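Long-range contacts in fatty acid synthase 1, isoform A (PDB 6FN6), which probably reduces and dehydrates the growing acyl chain in fatty acid synthesis, this chain being the dehydratase, enoylreductase and ketoreductase part of a larger multifunctional enzyme: residues Val11-Lys15 and Leu71-Ala75; Val76-Gly80 and Glu91-Ser95; Arg452-Val458 and Gln482-Cys488; Ala512-Gln518 and Asp539-Leu545; Tyr697-Arg702 and Phe831-Leu835. All coordinates share one frame. Residues are numbered along the deposited sequence.

Contact 1: Val11-Lys15 and Leu71-Ala75; sequences VDLSK and LNKNA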
# COMPACT_ATOMS: atom_id res chain seq x y z
N VAL A 11 -23.91 24.50 7.71
CA VAL A 11 -25.24 23.97 7.95
C VAL A 11 -25.68 24.32 9.37
O VAL A 11 -24.93 24.12 10.33
CB VAL A 11 -25.30 22.44 7.71
CG1 VAL A 11 -24.91 22.12 6.27
CG2 VAL A 11 -24.40 21.70 8.68
N ASP A 12 -26.89 24.85 9.48
CA ASP A 12 -27.45 25.27 10.76
C ASP A 12 -28.82 24.65 10.97
O ASP A 12 -29.76 24.93 10.23
CB ASP A 12 -27.54 26.80 10.82
CG ASP A 12 -28.09 27.30 12.15
OD1 ASP A 12 -28.12 26.51 13.12
OD2 ASP A 12 -28.48 28.48 12.22
N LEU A 13 -28.93 23.79 11.98
CA LEU A 13 -30.17 23.07 12.24
C LEU A 13 -31.31 24.00 12.67
O LEU A 13 -32.46 23.57 12.78
CB LEU A 13 -29.96 21.99 13.30
CG LEU A 13 -29.43 20.64 12.79
CD1 LEU A 13 -28.10 20.81 12.05
CD2 LEU A 13 -29.29 19.65 13.93
N SER A 14 -30.99 25.26 12.93
CA SER A 14 -32.01 26.25 13.25
C SER A 14 -32.78 26.68 12.00
O SER A 14 -33.89 27.19 12.10
CB SER A 14 -31.39 27.47 13.92
OG SER A 14 -30.85 27.13 15.19
N LYS A 15 -32.18 26.47 10.83
CA LYS A 15 -32.80 26.87 9.57
C LYS A 15 -33.66 25.74 9.01
O LYS A 15 -33.40 24.56 9.27
CB LYS A 15 -31.73 27.28 8.56
CG LYS A 15 -32.29 28.00 7.34
CD LYS A 15 -31.19 28.47 6.39
CE LYS A 15 -30.54 27.30 5.66
NZ LYS A 15 -29.30 27.69 4.95
N LEU A 71 -23.68 16.96 16.17
CA LEU A 71 -24.27 18.29 16.13
C LEU A 71 -25.13 18.50 17.37
O LEU A 71 -25.76 17.56 17.86
CB LEU A 71 -25.11 18.48 14.87
CG LEU A 71 -24.51 17.95 13.56
CD1 LEU A 71 -25.48 18.17 12.40
CD2 LEU A 71 -23.16 18.59 13.25
N ASN A 72 -25.15 19.73 17.87
CA ASN A 72 -26.00 20.10 19.00
C ASN A 72 -27.36 20.59 18.51
O ASN A 72 -27.75 20.32 17.37
CB ASN A 72 -25.32 21.17 19.85
CG ASN A 72 -23.98 20.71 20.40
OD1 ASN A 72 -22.95 21.35 20.18
ND2 ASN A 72 -23.98 19.58 21.11
N LYS A 73 -28.10 21.29 19.37
CA LYS A 73 -29.39 21.85 18.97
C LYS A 73 -29.19 23.07 18.08
O LYS A 73 -29.71 23.14 16.97
CB LYS A 73 -30.21 22.23 20.20
CG LYS A 73 -31.56 22.86 19.86
CD LYS A 73 -32.49 22.86 21.07
CE LYS A 73 -33.86 23.39 20.70
NZ LYS A 73 -34.80 23.35 21.85
N ASN A 74 -28.42 24.04 18.57
CA ASN A 74 -28.08 25.22 17.78
C ASN A 74 -27.32 24.77 16.54
O ASN A 74 -27.67 25.14 15.42
CB ASN A 74 -27.27 26.23 18.61
CG ASN A 74 -26.08 25.60 19.31
OD1 ASN A 74 -26.21 24.59 20.00
ND2 ASN A 74 -24.91 26.21 19.14
N ALA A 75 -26.28 23.97 16.76
CA ALA A 75 -25.55 23.30 15.68
C ALA A 75 -25.18 24.21 14.52
O ALA A 75 -25.71 24.06 13.42
CB ALA A 75 -26.37 22.13 15.17

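Contact 2: Val76-Gly80 and Glu91-Ser95; sequences VVKFG and EICES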
# COMPACT_ATOMS: atom_id res chain seq x y z
N VAL A 76 -24.28 25.16 14.75
CA VAL A 76 -23.65 25.87 13.65
C VAL A 76 -22.30 25.21 13.39
O VAL A 76 -21.37 25.31 14.19
CB VAL A 76 -23.54 27.40 13.94
CG1 VAL A 76 -22.60 27.70 15.11
CG2 VAL A 76 -23.10 28.14 12.68
N VAL A 77 -22.22 24.49 12.27
CA VAL A 77 -21.03 23.72 11.94
C VAL A 77 -20.60 24.05 10.51
O VAL A 77 -21.43 24.16 9.61
CB VAL A 77 -21.27 22.21 12.11
CG1 VAL A 77 -22.48 21.77 11.31
CG2 VAL A 77 -20.04 21.41 11.70
N LYS A 78 -19.29 24.19 10.32
CA LYS A 78 -18.75 24.58 9.03
C LYS A 78 -17.98 23.43 8.37
O LYS A 78 -17.05 22.88 8.96
CB LYS A 78 -17.83 25.79 9.21
CG LYS A 78 -18.55 27.00 9.79
CD LYS A 78 -17.73 28.28 9.72
CE LYS A 78 -18.54 29.46 10.24
NZ LYS A 78 -17.82 30.76 10.13
N PHE A 79 -18.38 23.08 7.15
CA PHE A 79 -17.68 22.05 6.39
C PHE A 79 -16.81 22.68 5.30
O PHE A 79 -17.28 23.51 4.53
CB PHE A 79 -18.66 21.05 5.77
CG PHE A 79 -19.46 20.27 6.77
CD1 PHE A 79 -18.85 19.34 7.59
CD2 PHE A 79 -20.83 20.45 6.88
CE1 PHE A 79 -19.59 18.61 8.51
CE2 PHE A 79 -21.57 19.72 7.79
CZ PHE A 79 -20.95 18.80 8.61
N GLY A 80 -15.55 22.27 5.25
CA GLY A 80 -14.62 22.72 4.22
C GLY A 80 -14.35 21.63 3.19
O GLY A 80 -13.94 20.53 3.55
N GLU A 91 -11.66 16.15 -0.27
CA GLU A 91 -11.64 16.04 1.19
C GLU A 91 -12.64 16.98 1.83
O GLU A 91 -12.86 18.09 1.35
CB GLU A 91 -10.24 16.33 1.73
CG GLU A 91 -9.40 15.08 1.93
CD GLU A 91 -8.08 15.38 2.62
OE1 GLU A 91 -7.21 14.48 2.64
OE2 GLU A 91 -7.92 16.50 3.15
N ILE A 92 -13.26 16.53 2.92
CA ILE A 92 -14.16 17.37 3.70
C ILE A 92 -13.63 17.50 5.12
O ILE A 92 -13.40 16.51 5.81
CB ILE A 92 -15.60 16.81 3.68
CG1 ILE A 92 -16.12 16.78 2.24
CG2 ILE A 92 -16.52 17.67 4.55
CD1 ILE A 92 -17.41 16.00 2.06
N CYS A 93 -13.42 18.75 5.54
CA CYS A 93 -12.98 19.07 6.89
C CYS A 93 -14.09 19.81 7.63
O CYS A 93 -14.88 20.51 7.01
CB CYS A 93 -11.70 19.90 6.86
SG CYS A 93 -10.27 19.03 6.17
N GLU A 94 -14.14 19.65 8.95
CA GLU A 94 -15.19 20.28 9.75
C GLU A 94 -14.63 21.18 10.85
O GLU A 94 -14.84 22.39 10.82
CB GLU A 94 -16.09 19.19 10.36
CG GLU A 94 -17.23 19.71 11.23
CD GLU A 94 -16.85 19.82 12.70
OE1 GLU A 94 -16.14 18.93 13.20
OE2 GLU A 94 -17.26 20.81 13.35
N SER A 95 -13.92 20.60 11.82
CA SER A 95 -13.35 21.38 12.91
C SER A 95 -11.83 21.32 12.86
O SER A 95 -11.18 20.87 13.81
CB SER A 95 -13.85 20.88 14.27
OG SER A 95 -13.26 19.64 14.61

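Contact 3: Arg452-Val458 and Gln482-Cys488; sequences RKSVVVV and QYVYVVC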
# COMPACT_ATOMS: atom_id res chain seq x y z
N ARG A 452 -66.94 8.51 66.58
CA ARG A 452 -67.04 8.77 65.14
C ARG A 452 -67.90 7.73 64.42
O ARG A 452 -67.84 6.54 64.71
CB ARG A 452 -65.65 8.83 64.50
CG ARG A 452 -64.89 7.53 64.46
CD ARG A 452 -63.48 7.78 63.96
NE ARG A 452 -62.83 6.57 63.48
CZ ARG A 452 -61.65 6.56 62.86
NH1 ARG A 452 -61.01 7.69 62.63
NH2 ARG A 452 -61.13 5.41 62.46
N LYS A 453 -68.71 8.21 63.47
CA LYS A 453 -69.59 7.35 62.70
C LYS A 453 -68.80 6.45 61.76
O LYS A 453 -67.79 6.87 61.19
CB LYS A 453 -70.59 8.20 61.90
CG LYS A 453 -71.35 9.21 62.75
CD LYS A 453 -72.45 9.94 61.97
CE LYS A 453 -73.30 10.81 62.90
NZ LYS A 453 -74.43 11.50 62.20
N SER A 454 -69.26 5.21 61.61
CA SER A 454 -68.57 4.25 60.75
C SER A 454 -69.51 3.17 60.23
O SER A 454 -70.52 2.86 60.85
CB SER A 454 -67.42 3.59 61.51
OG SER A 454 -67.91 2.78 62.56
N VAL A 455 -69.16 2.62 59.07
CA VAL A 455 -69.92 1.52 58.48
C VAL A 455 -68.92 0.51 57.94
O VAL A 455 -67.77 0.85 57.66
CB VAL A 455 -70.89 2.03 57.39
CG1 VAL A 455 -70.13 2.51 56.16
CG2 VAL A 455 -71.92 0.96 57.04
N VAL A 456 -69.35 -0.74 57.79
CA VAL A 456 -68.45 -1.83 57.42
C VAL A 456 -68.81 -2.42 56.06
O VAL A 456 -69.99 -2.56 55.73
CB VAL A 456 -68.44 -2.93 58.50
CG1 VAL A 456 -67.55 -4.09 58.10
CG2 VAL A 456 -68.00 -2.36 59.84
N VAL A 457 -67.80 -2.75 55.27
CA VAL A 457 -67.99 -3.39 53.98
C VAL A 457 -67.40 -4.80 54.02
O VAL A 457 -66.29 -5.00 54.50
CB VAL A 457 -67.38 -2.56 52.84
CG1 VAL A 457 -67.60 -3.24 51.50
CG2 VAL A 457 -67.96 -1.16 52.83
N VAL A 458 -68.15 -5.76 53.48
CA VAL A 458 -67.83 -7.18 53.65
C VAL A 458 -66.59 -7.60 52.88
O VAL A 458 -65.79 -8.40 53.38
CB VAL A 458 -69.03 -8.06 53.24
CG1 VAL A 458 -68.76 -9.52 53.60
CG2 VAL A 458 -70.31 -7.57 53.90
N GLN A 482 -68.37 10.01 57.77
CA GLN A 482 -68.05 8.72 58.38
C GLN A 482 -66.84 8.05 57.76
O GLN A 482 -66.38 8.43 56.68
CB GLN A 482 -69.26 7.78 58.29
CG GLN A 482 -69.77 7.56 56.87
CD GLN A 482 -70.99 6.66 56.83
OE1 GLN A 482 -71.37 6.05 57.83
NE2 GLN A 482 -71.62 6.59 55.66
N TYR A 483 -66.31 7.05 58.46
CA TYR A 483 -65.16 6.28 57.99
C TYR A 483 -65.63 4.88 57.58
O TYR A 483 -66.56 4.34 58.16
CB TYR A 483 -64.09 6.20 59.08
CG TYR A 483 -63.47 7.53 59.43
CD1 TYR A 483 -64.05 8.37 60.38
CD2 TYR A 483 -62.30 7.96 58.82
CE1 TYR A 483 -63.49 9.59 60.70
CE2 TYR A 483 -61.73 9.18 59.14
CZ TYR A 483 -62.32 9.99 60.07
OH TYR A 483 -61.75 11.20 60.38
N VAL A 484 -64.99 4.32 56.56
CA VAL A 484 -65.39 3.02 56.04
C VAL A 484 -64.35 1.95 56.39
O VAL A 484 -63.17 2.09 56.07
CB VAL A 484 -65.61 3.08 54.52
CG1 VAL A 484 -66.06 1.73 53.99
CG2 VAL A 484 -66.62 4.16 54.18
N TYR A 485 -64.80 0.88 57.03
CA TYR A 485 -63.93 -0.24 57.36
C TYR A 485 -64.15 -1.36 56.35
O TYR A 485 -65.23 -1.95 56.29
CB TYR A 485 -64.19 -0.76 58.78
CG TYR A 485 -63.68 0.14 59.87
CD1 TYR A 485 -62.36 0.08 60.29
CD2 TYR A 485 -64.52 1.05 60.50
CE1 TYR A 485 -61.88 0.90 61.29
CE2 TYR A 485 -64.05 1.88 61.50
CZ TYR A 485 -62.73 1.80 61.89
OH TYR A 485 -62.26 2.62 62.89
N VAL A 486 -63.11 -1.65 55.57
CA VAL A 486 -63.16 -2.74 54.61
C VAL A 486 -62.61 -3.99 55.29
O VAL A 486 -61.42 -4.05 55.61
CB VAL A 486 -62.38 -2.41 53.33
CG1 VAL A 486 -62.63 -3.46 52.26
CG2 VAL A 486 -62.74 -1.02 52.82
N VAL A 487 -63.47 -4.97 55.51
CA VAL A 487 -63.08 -6.18 56.24
C VAL A 487 -62.93 -7.34 55.27
O VAL A 487 -63.86 -7.69 54.56
CB VAL A 487 -64.11 -6.51 57.34
CG1 VAL A 487 -63.69 -7.77 58.09
CG2 VAL A 487 -64.27 -5.34 58.29
N CYS A 488 -61.74 -7.94 55.26
CA CYS A 488 -61.47 -9.08 54.38
C CYS A 488 -60.92 -10.25 55.18
O CYS A 488 -59.70 -10.42 55.30
CB CYS A 488 -60.48 -8.68 53.28
SG CYS A 488 -60.09 -10.03 52.13

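Contact 4: Ala512-Gln518 and Asp539-Leu545; sequences ARLVFVQ and DLISNVL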
# COMPACT_ATOMS: atom_id res chain seq x y z
N ALA A 512 -61.14 5.24 54.05
CA ALA A 512 -61.23 3.79 54.19
C ALA A 512 -60.16 3.24 55.12
O ALA A 512 -59.06 3.80 55.22
CB ALA A 512 -61.12 3.13 52.82
N ARG A 513 -60.48 2.14 55.79
CA ARG A 513 -59.54 1.45 56.68
C ARG A 513 -59.61 -0.05 56.45
O ARG A 513 -60.65 -0.67 56.67
CB ARG A 513 -59.84 1.77 58.15
CG ARG A 513 -59.86 3.25 58.50
CD ARG A 513 -58.47 3.87 58.42
NE ARG A 513 -58.48 5.28 58.81
CZ ARG A 513 -58.70 6.30 57.98
NH1 ARG A 513 -58.95 6.08 56.69
NH2 ARG A 513 -58.69 7.54 58.44
N LEU A 514 -58.49 -0.64 56.03
CA LEU A 514 -58.45 -2.07 55.70
C LEU A 514 -58.17 -2.93 56.93
O LEU A 514 -57.18 -2.75 57.62
CB LEU A 514 -57.39 -2.34 54.63
CG LEU A 514 -57.14 -3.81 54.30
CD1 LEU A 514 -58.41 -4.49 53.80
CD2 LEU A 514 -56.04 -3.92 53.26
N VAL A 515 -59.07 -3.88 57.17
CA VAL A 515 -58.91 -4.85 58.25
C VAL A 515 -58.77 -6.24 57.63
O VAL A 515 -59.76 -6.88 57.27
CB VAL A 515 -60.10 -4.79 59.23
CG1 VAL A 515 -59.89 -5.74 60.40
CG2 VAL A 515 -60.27 -3.36 59.74
N PHE A 516 -57.52 -6.69 57.51
CA PHE A 516 -57.21 -7.94 56.82
C PHE A 516 -56.86 -9.05 57.82
O PHE A 516 -55.90 -8.93 58.57
CB PHE A 516 -56.05 -7.73 55.84
CG PHE A 516 -55.90 -8.83 54.83
CD1 PHE A 516 -55.21 -9.98 55.14
CD2 PHE A 516 -56.43 -8.69 53.56
CE1 PHE A 516 -55.06 -10.99 54.21
CE2 PHE A 516 -56.29 -9.70 52.63
CZ PHE A 516 -55.60 -10.85 52.95
N VAL A 517 -57.64 -10.12 57.81
CA VAL A 517 -57.44 -11.22 58.75
C VAL A 517 -57.27 -12.54 58.00
O VAL A 517 -58.22 -13.05 57.41
CB VAL A 517 -58.61 -11.31 59.75
CG1 VAL A 517 -58.38 -12.43 60.75
CG2 VAL A 517 -58.81 -9.98 60.47
N GLN A 518 -56.06 -13.09 58.05
CA GLN A 518 -55.76 -14.33 57.34
C GLN A 518 -56.55 -15.50 57.90
O GLN A 518 -57.23 -16.22 57.16
CB GLN A 518 -54.26 -14.63 57.40
CG GLN A 518 -53.38 -13.59 56.74
CD GLN A 518 -51.95 -14.07 56.58
OE1 GLN A 518 -51.60 -15.16 57.01
NE2 GLN A 518 -51.12 -13.24 55.94
N ASP A 539 -55.83 3.90 63.99
CA ASP A 539 -56.36 4.54 62.79
C ASP A 539 -55.40 4.37 61.60
O ASP A 539 -55.22 5.28 60.80
CB ASP A 539 -56.62 6.02 63.05
CG ASP A 539 -57.61 6.62 62.07
OD1 ASP A 539 -58.51 5.89 61.62
OD2 ASP A 539 -57.48 7.83 61.76
N LEU A 540 -54.80 3.19 61.51
CA LEU A 540 -53.97 2.83 60.36
C LEU A 540 -54.86 2.34 59.23
O LEU A 540 -55.84 1.64 59.47
CB LEU A 540 -52.96 1.74 60.74
CG LEU A 540 -52.05 2.03 61.94
CD1 LEU A 540 -51.14 0.84 62.20
CD2 LEU A 540 -51.22 3.29 61.72
N ILE A 541 -54.53 2.71 57.99
CA ILE A 541 -55.37 2.32 56.86
C ILE A 541 -55.16 0.85 56.54
O ILE A 541 -56.05 0.20 55.99
CB ILE A 541 -55.10 3.21 55.63
CG1 ILE A 541 -53.67 3.03 55.10
CG2 ILE A 541 -55.34 4.67 55.96
CD1 ILE A 541 -53.50 3.53 53.68
N SER A 542 -53.99 0.32 56.89
CA SER A 542 -53.68 -1.08 56.64
C SER A 542 -53.47 -1.86 57.94
O SER A 542 -52.56 -1.55 58.72
CB SER A 542 -52.43 -1.20 55.76
OG SER A 542 -52.11 -2.56 55.52
N ASN A 543 -54.31 -2.86 58.16
CA ASN A 543 -54.24 -3.69 59.36
C ASN A 543 -54.30 -5.17 59.00
O ASN A 543 -55.33 -5.67 58.56
CB ASN A 543 -55.38 -3.35 60.32
CG ASN A 543 -55.40 -1.89 60.71
OD1 ASN A 543 -54.76 -1.49 61.68
ND2 ASN A 543 -56.13 -1.08 59.95
N VAL A 544 -53.18 -5.87 59.17
CA VAL A 544 -53.08 -7.27 58.79
C VAL A 544 -52.85 -8.14 60.01
O VAL A 544 -51.91 -7.94 60.77
CB VAL A 544 -51.95 -7.47 57.76
CG1 VAL A 544 -51.92 -8.92 57.28
CG2 VAL A 544 -52.10 -6.51 56.59
N LEU A 545 -53.73 -9.12 60.21
CA LEU A 545 -53.60 -10.06 61.33
C LEU A 545 -53.04 -11.39 60.85
O LEU A 545 -53.68 -12.11 60.08
CB LEU A 545 -54.95 -10.27 62.02
CG LEU A 545 -54.95 -11.10 63.30
CD1 LEU A 545 -54.04 -10.50 64.36
CD2 LEU A 545 -56.36 -11.24 63.85

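Contact 5: Tyr697-Arg702 and Phe831-Leu835; sequences YALVVR and FHGIL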
# COMPACT_ATOMS: atom_id res chain seq x y z
N TYR A 697 3.75 -20.72 13.20
CA TYR A 697 2.85 -20.58 12.07
C TYR A 697 3.31 -19.44 11.16
O TYR A 697 3.04 -19.44 9.96
CB TYR A 697 1.41 -20.32 12.53
CG TYR A 697 0.48 -20.07 11.37
CD1 TYR A 697 0.15 -21.10 10.49
CD2 TYR A 697 -0.06 -18.82 11.13
CE1 TYR A 697 -0.69 -20.88 9.42
CE2 TYR A 697 -0.91 -18.59 10.06
CZ TYR A 697 -1.22 -19.63 9.21
OH TYR A 697 -2.06 -19.42 8.14
N ALA A 698 4.00 -18.47 11.74
CA ALA A 698 4.46 -17.30 11.01
C ALA A 698 5.82 -17.53 10.35
O ALA A 698 5.99 -17.32 9.15
CB ALA A 698 4.51 -16.08 11.93
N LEU A 699 6.79 -17.95 11.16
CA LEU A 699 8.17 -18.05 10.70
C LEU A 699 8.45 -19.31 9.88
O LEU A 699 9.19 -19.26 8.90
CB LEU A 699 9.13 -18.02 11.90
CG LEU A 699 9.03 -16.82 12.85
CD1 LEU A 699 10.21 -16.83 13.82
CD2 LEU A 699 8.96 -15.49 12.11
N VAL A 700 7.86 -20.44 10.27
CA VAL A 700 8.17 -21.72 9.63
C VAL A 700 7.18 -22.06 8.53
O VAL A 700 7.57 -22.38 7.41
CB VAL A 700 8.23 -22.85 10.68
CG1 VAL A 700 8.46 -24.20 10.02
CG2 VAL A 700 9.33 -22.57 11.69
N VAL A 701 5.89 -21.99 8.84
CA VAL A 701 4.87 -22.38 7.88
C VAL A 701 4.75 -21.33 6.78
O VAL A 701 5.04 -21.61 5.62
CB VAL A 701 3.50 -22.59 8.56
CG1 VAL A 701 2.44 -22.98 7.54
CG2 VAL A 701 3.61 -23.66 9.64
N ARG A 702 4.32 -20.14 7.15
CA ARG A 702 4.10 -19.06 6.19
C ARG A 702 5.42 -18.53 5.62
O ARG A 702 5.61 -18.50 4.40
CB ARG A 702 3.31 -17.93 6.84
CG ARG A 702 1.91 -18.33 7.29
CD ARG A 702 0.96 -18.49 6.12
NE ARG A 702 0.65 -17.20 5.51
CZ ARG A 702 -0.37 -16.42 5.86
NH1 ARG A 702 -1.20 -16.79 6.82
NH2 ARG A 702 -0.57 -15.27 5.24
N PHE A 831 3.99 -10.39 1.17
CA PHE A 831 3.39 -9.83 2.37
C PHE A 831 2.38 -10.83 2.92
O PHE A 831 1.49 -11.27 2.20
CB PHE A 831 2.73 -8.49 2.07
CG PHE A 831 2.46 -7.66 3.30
CD1 PHE A 831 1.39 -7.95 4.13
CD2 PHE A 831 3.29 -6.60 3.62
CE1 PHE A 831 1.16 -7.19 5.26
CE2 PHE A 831 3.06 -5.84 4.75
CZ PHE A 831 1.99 -6.14 5.57
N HIS A 832 2.53 -11.18 4.19
CA HIS A 832 1.67 -12.18 4.82
C HIS A 832 0.85 -11.62 5.97
O HIS A 832 1.40 -11.24 7.01
CB HIS A 832 2.51 -13.35 5.33
CG HIS A 832 3.09 -14.20 4.25
ND1 HIS A 832 2.41 -15.26 3.69
CD2 HIS A 832 4.28 -14.14 3.61
CE1 HIS A 832 3.16 -15.82 2.76
NE2 HIS A 832 4.30 -15.16 2.69
N GLY A 833 -0.46 -11.59 5.79
CA GLY A 833 -1.37 -11.33 6.89
C GLY A 833 -1.51 -12.60 7.70
O GLY A 833 -1.97 -13.62 7.19
N ILE A 834 -1.11 -12.55 8.97
CA ILE A 834 -1.07 -13.74 9.81
C ILE A 834 -2.04 -13.62 10.98
O ILE A 834 -1.81 -12.86 11.92
CB ILE A 834 0.36 -14.01 10.30
CG1 ILE A 834 1.27 -14.33 9.11
CG2 ILE A 834 0.39 -15.15 11.31
CD1 ILE A 834 2.72 -14.08 9.37
N LEU A 835 -3.13 -14.37 10.89
CA LEU A 835 -4.11 -14.43 11.96
C LEU A 835 -4.18 -15.84 12.53
O LEU A 835 -4.70 -16.75 11.89
CB LEU A 835 -5.49 -14.02 11.45
CG LEU A 835 -5.74 -12.56 11.08
CD1 LEU A 835 -4.95 -12.12 9.84
CD2 LEU A 835 -7.23 -12.32 10.87

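Contact 1: Val11-Lys15 and Leu71-Ala75
No hydrogen bond links these two segments, and several of their closest approaches bring acceptor to acceptor: OD1 of D12 sits 2.7 Å from the carbonyl O of N74, and the carbonyl O of V11 lies 3.2 Å from that of A75. What the backbone offers instead is a CA-H...O contact, from D12 CA to A75 O at 3.4 Å. The carboxylate of D12 is busy with its own segment: its OD1 accepts from S14 N at 3.1 Å, an Asx turn lying within the type I beta turn D12-K15, which is closed by K15 N to D12 O at 2.9 Å. Here strand 7-12, outermost in its sheet within this chain, ends beside the loop into strand 76-83, in the predicted N-terminal hotdog fold of the dehydratase. A75 has a positive phi of 47° and turns its CB toward the other segment. L13 packs there, its CD1 3.7 Å from L71 CD1 and 3.8 Å from A75 CB, and I30 of strand 29-31 touches both leucines.

Contact 2: Val76-Gly80 and Glu91-Ser95
F79 takes the m rotamer (chi1 -64°), which brings its ring to E94 and I92, with CE1 3.8 Å from E94 CG and CD1 4.2 Å from I92 CG2. I92, also m at chi1 with chi2 t, thus shares one apolar side with the ring; F32 and Y37 meet the same phenylalanine, and Y37 also touches I92. E94 has chi1 t, but its chi2 of -92° falls between wells and bends the chain so that OE2 comes 3.3 Å from V77 CG2, while OE1 makes a salt bridge with R67. The two segments belong to the beta hairpin 76-83/89-93 of the predicted N-terminal hotdog fold of the dehydratase. G80 and C93 form an antiparallel hydrogen-bonded pair, G80 N to C93 O at 2.6 Å and C93 N to G80 O at 2.7 Å. Beyond it the ladder stops: E94 has a psi of -65°, and its carbonyl O faces that of K78 at 2.9 Å, acceptor to acceptor. E91, with chi1 off the wells at -94° and the rest extended, has its OE1 hydrogen-bonded to T87 of the second subunit. C93, an m rotamer, packs against G86 of that same subunit.

Contact 3: Arg452-Val458 and Gln482-Cys488
Y485, Y483 and R452 bury the most surface here, and their side chains meet near the start of a parallel strand pair. R452 lays its guanidinium flat on the Y483 ring, the group centres 4.0 Å apart and the planes at 22°; CZ stands over the ring face, 15° off its normal, so this is a cation-pi stack. Its NH2 also donates to Y485 OH at 3.0 Å, and one arginine holds both tyrosines, which project from the same face of the sheet two residues apart. The Y485 ring presents its edge to S454, whose CB is 3.8 Å from Y485 CE2. Beneath the side chains runs a regular ladder: Y483 N to K453 O at 3.1 Å, V455 N to Y483 O at 3.2 Å, Y485 N to V455 O at 3.0 Å, V457 N to Y485 O at 2.9 Å and V487 N to V457 O at 3.0 Å. Strand 454-457 is the outer strand, and helix 466-480 makes the beta-alpha-beta crossover to 483-489 in the Rossmann-like pseudo-ketoreductase part. That helix covers the opposite face, where V457 CG2 meets V484 CG1 at 3.6 Å. Since R452 NH2 also forms a salt bridge with D539, the guanidinium charge meets an ionic partner as well as the aromatic face and a phenol oxygen, tying the head of the edge strand to more than its neighbour.

Contact 4: Ala512-Gln518 and Asp539-Leu545
This is a buried parallel strand pairing inside the pseudo-ketoreductase part of the chain, a Rossmann-like fold in which helix 530-536 makes the crossover of the beta-alpha-beta unit from strand 512-517 to 542-546. The register L514-S542, V515-N543, F516-V544 and V517-L545 is held by L514 N to I541 O at 2.6 Å, F516 N to N543 O at 2.6 Å, L545 N to F516 O at 2.7 Å and Q518 N to L545 O at 3.3 Å. One rung is poor: N543 N to L514 O, 2.9 Å long, is bent and weak. The side chain of N543 supports it, because its ND2 donates both to L514 O at 3.1 Å and to L540 O at 2.8 Å, tying the turn before the second strand to its neighbour. On one face V517 CG1 packs on L545 CD2 at 3.9 Å, with W550 of the next strand covering L545; on the other, F516 CD1 lies 4.1 Å from V544 CG1, and M500 of helix 496-504 touches L514 and S542. At the head of the pair sits D539, which follows helix 530-536 with a positive phi; its OD1 forms a salt bridge with R452, at the head of edge strand 454-457. The R513 side of that junction is also a salt bridge, in which NE donates to D539 OD1 at 2.9 Å.

Contact 5: Tyr697-Arg702 and Phe831-Leu835
The guanidinium of R702 is the polar centre here: NE donates to H832 ND1 at 3.2 Å and NH2 to G833 O at 2.9 Å, with weak companions NH2 to H832 ND1 (3.4 Å) and NH1 to G833 O (3.3 Å). The arginine comes from the C-terminal end of helix 689-702 and reaches the last strand, 830-833, of the six-stranded parallel Rossmann sheet in the enoylreductase, a zinc-binding dehydrogenase relative by sequence. With chi1 to chi3 all m, the chain folds back to bring the guanidinium to H832 and G833; R702 CB lies over one face of the H832 imidazole. Since ND1 accepts from NE, the proton of a neutral ring would be on NE2. NH1 donates to Y697 OH at 3.1 Å, one turn back on the helix, where a wider pi-type turn carries R702 N to Y697 O at 3.2 Å. N828 of the second subunit bonds both R702 NH1 and Y697 OH, and F831 and H832 pair with a strand of that subunit in an antiparallel ladder, so the sheet runs on across the interface. Outward, the packing rests on I834. Its CG1 lies over one guanidinium face, 4.2 Å from R702 NH1, and CD1 sits 3.7 Å from A698 CB. The edge of the Y697 ring meets the same isoleucine, CD2 to I834 CG2 at 3.7 Å.

In the fold
Contacts 1 and 2, with centres 13 Å apart, share the dehydratase sheet, where V11 N lies 3.1 Å from V77 O, a probable hydrogen bond between neighbouring strands. From the side chain of the predicted proton acceptor H24, those of L71 and F79 are about 8 Å and 11 Å away. Contacts 3 and 4, 11 Å apart between centres, are successive pairings in the pseudo-ketoreductase sheet, joined by a probable hydrogen bond between R513 N and V484 O at 2.7 Å and by the salt bridge from R452 NH2 to D539 OD1 at 2.8 Å. Contact 5 stands alone in the enoylreductase, its centre 42 Å from that of contact 2; like contact 2, it touches the second subunit.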